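Putative immunoglobulin A1 protease (Bacteroides ovatus, PDB 3N6Z) is a putative immunoglobulin A1 protease of a gut bacterium, built largely as a parallel beta-solenoid, whose activity remains to be established. Local coordinates at residues G241-K247 / S272-D278. Residues are numbered along the deposited sequence; the frame is centred on the assembly and turned at random.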
loop_
_atom_site.group_PDB
_atom_site.type_symbol
_atom_site.label_atom_id
_atom_site.label_comp_id
_atom_site.label_asym_id
_atom_site.label_seq_id
_atom_site.Cartn_x
_atom_site.Cartn_y
_atom_site.Cartn_z
ATOM N N GLY A 241 -8.463 7.124 -5.399
ATOM C CA GLY A 241 -8.468 6.543 -6.756
ATOM C C GLY A 241 -9.580 5.511 -6.991
ATOM O O GLY A 241 -10.028 4.843 -6.073
ATOM N N ALA A 242 -10.059 5.384 -8.209
ATOM C CA ALA A 242 -11.121 4.414 -8.530
ATOM C C ALA A 242 -10.669 2.985 -8.243
ATOM O O ALA A 242 -9.577 2.612 -8.638
ATOM C CB ALA A 242 -11.510 4.548 -10.002
ATOM N N VAL A 243 -11.517 2.204 -7.578
ATOM C CA VAL A 243 -11.199 0.824 -7.181
ATOM C C VAL A 243 -12.214 -0.097 -7.851
ATOM O O VAL A 243 -13.424 0.165 -7.786
ATOM C CB VAL A 243 -11.227 0.594 -5.647
ATOM C CG1 VAL A 243 -10.710 -0.783 -5.276
ATOM C CG2 VAL A 243 -10.478 1.684 -4.923
ATOM N N SER A 244 -11.744 -1.169 -8.483
ATOM C CA SER A 244 -12.635 -2.100 -9.160
ATOM C C SER A 244 -12.122 -3.534 -9.147
ATOM O O SER A 244 -10.935 -3.776 -8.950
ATOM C CB SER A 244 -12.877 -1.612 -10.584
ATOM O OG SER A 244 -11.680 -1.693 -11.313
ATOM N N ALA A 245 -13.059 -4.473 -9.298
ATOM C CA ALA A 245 -12.732 -5.877 -9.515
ATOM C C ALA A 245 -13.633 -6.414 -10.619
ATOM O O ALA A 245 -14.834 -6.096 -10.664
ATOM C CB ALA A 245 -12.908 -6.719 -8.207
ATOM N N THR A 246 -13.069 -7.262 -11.474
ATOM C CA THR A 246 -13.849 -7.978 -12.491
ATOM C C THR A 246 -14.917 -8.860 -11.858
ATOM O O THR A 246 -16.071 -8.844 -12.295
ATOM C CB THR A 246 -12.890 -8.830 -13.330
ATOM O OG1 THR A 246 -11.985 -7.955 -13.991
ATOM C CG2 THR A 246 -13.609 -9.720 -14.316
ATOM N N LYS A 247 -14.562 -9.591 -10.792
ATOM C CA LYS A 247 -15.485 -10.515 -10.131
ATOM C C LYS A 247 -14.905 -10.816 -8.760
ATOM O O LYS A 247 -13.997 -11.614 -8.618
ATOM C CB LYS A 247 -15.654 -11.810 -10.957
ATOM C CG LYS A 247 -16.647 -12.792 -10.324
ATOM C CD LYS A 247 -16.997 -13.952 -11.257
ATOM C CE LYS A 247 -17.847 -15.016 -10.583
ATOM N NZ LYS A 247 -18.234 -16.066 -11.553
ATOM N N SER A 272 -13.141 6.934 -2.834
ATOM C CA SER A 272 -13.016 6.358 -4.171
ATOM C C SER A 272 -14.373 5.909 -4.707
ATOM O O SER A 272 -15.193 5.377 -3.964
ATOM C CB SER A 272 -12.108 5.125 -4.121
ATOM O OG SER A 272 -10.811 5.463 -3.699
ATOM N N ASN A 273 -14.575 6.029 -6.021
ATOM C CA ASN A 273 -15.650 5.312 -6.692
ATOM C C ASN A 273 -15.290 3.822 -6.785
ATOM O O ASN A 273 -14.128 3.483 -7.057
ATOM C CB ASN A 273 -15.872 5.884 -8.089
ATOM C CG ASN A 273 -16.335 7.329 -8.060
ATOM O OD1 ASN A 273 -17.106 7.716 -7.179
ATOM N ND2 ASN A 273 -15.889 8.128 -9.034
ATOM N N LEU A 274 -16.275 2.957 -6.517
ATOM C CA LEU A 274 -16.059 1.528 -6.320
ATOM C C LEU A 274 -16.962 0.758 -7.266
ATOM O O LEU A 274 -18.189 0.984 -7.279
ATOM C CB LEU A 274 -16.376 1.134 -4.879
ATOM C CG LEU A 274 -15.748 1.952 -3.758
ATOM C CD1 LEU A 274 -16.195 1.404 -2.397
ATOM C CD2 LEU A 274 -14.213 1.887 -3.841
ATOM N N THR A 275 -16.357 -0.149 -8.039
ATOM C CA THR A 275 -17.054 -0.890 -9.084
ATOM C C THR A 275 -16.749 -2.380 -9.058
ATOM O O THR A 275 -15.604 -2.786 -9.196
ATOM C CB THR A 275 -16.712 -0.323 -10.465
ATOM O OG1 THR A 275 -16.970 1.080 -10.475
ATOM C CG2 THR A 275 -17.487 -1.052 -11.578
ATOM N N GLY A 276 -17.780 -3.201 -8.865
ATOM C CA GLY A 276 -17.697 -4.653 -9.078
ATOM C C GLY A 276 -18.361 -4.926 -10.405
ATOM O O GLY A 276 -19.535 -4.621 -10.570
ATOM N N VAL A 277 -17.625 -5.499 -11.360
ATOM C CA VAL A 277 -18.170 -5.689 -12.707
ATOM C C VAL A 277 -19.213 -6.812 -12.744
ATOM O O VAL A 277 -20.354 -6.577 -13.141
ATOM C CB VAL A 277 -17.059 -5.895 -13.738
ATOM C CG1 VAL A 277 -17.682 -6.109 -15.127
ATOM C CG2 VAL A 277 -16.122 -4.679 -13.745
ATOM N N ASP A 278 -18.837 -8.005 -12.319
ATOM C CA ASP A 278 -19.768 -9.128 -12.279
ATOM C C ASP A 278 -20.848 -8.914 -11.227
ATOM O O ASP A 278 -20.578 -8.382 -10.154
ATOM C CB ASP A 278 -19.018 -10.410 -11.974
ATOM C CG ASP A 278 -19.801 -11.641 -12.291
ATOM O OD1 ASP A 278 -20.538 -12.146 -11.414
ATOM O OD2 ASP A 278 -19.631 -12.156 -13.411
HETATM O O HOH W 1 -14.670 2.342 -9.817
HETATM O O HOH W 2 -19.649 -14.767 -13.770
#
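The D278 carboxylate has the extended K247 chain laid over one face: K247 CD stands 3.8 Å from D278 CG, almost straight above it, and CE continues over the OD1 side. Both side chains start anti to their backbone N (chi1 -178° and -164°), which sends them off alongside each other in the same direction. Of the carboxylate oxygens, OD1 is hydrogen-bonded to the neighbouring S280 hydroxyl, while OD2 takes a bond from a water (2.6 Å) lifted out of the plane toward K247's side. That water also accepts from K247 NZ, joining two charges whose nitrogen and oxygen, K247 NZ and D278 OD2, remain 4.5 Å apart, beyond a salt bridge.

Behind this pair run two parallel strands, 243-245 and 274-276, stacked as successive coils of the beta-solenoid. Backbone bonds pass back and forth: V243 N to N273 O (3.0 Å), T275 N to V243 O, A245 N to T275 O, then V277 N to A245 O (2.9 Å). Past the strands D278 N still reaches T246 O. On the other edge of 243-245, strand 209-212 continues the sheet through V210 and D212.

The V243 side turns inward. L274 CD2 rests 3.7 Å from V243 CB, the two side chains side by side, and both touch V250 on another wall of the coil. On the opposite side S244 and T275 sit partly exposed, their CB atoms meeting; T275 OG1 lies 2.7 Å from a water that also donates to V243 O, giving that carbonyl a second donor.

Chemically, then, apolar packing inside and backbone bonding between coils carry the stacking, whereas the lysine and aspartate meet through methylenes and a water, so their attraction is probably softened by solvent.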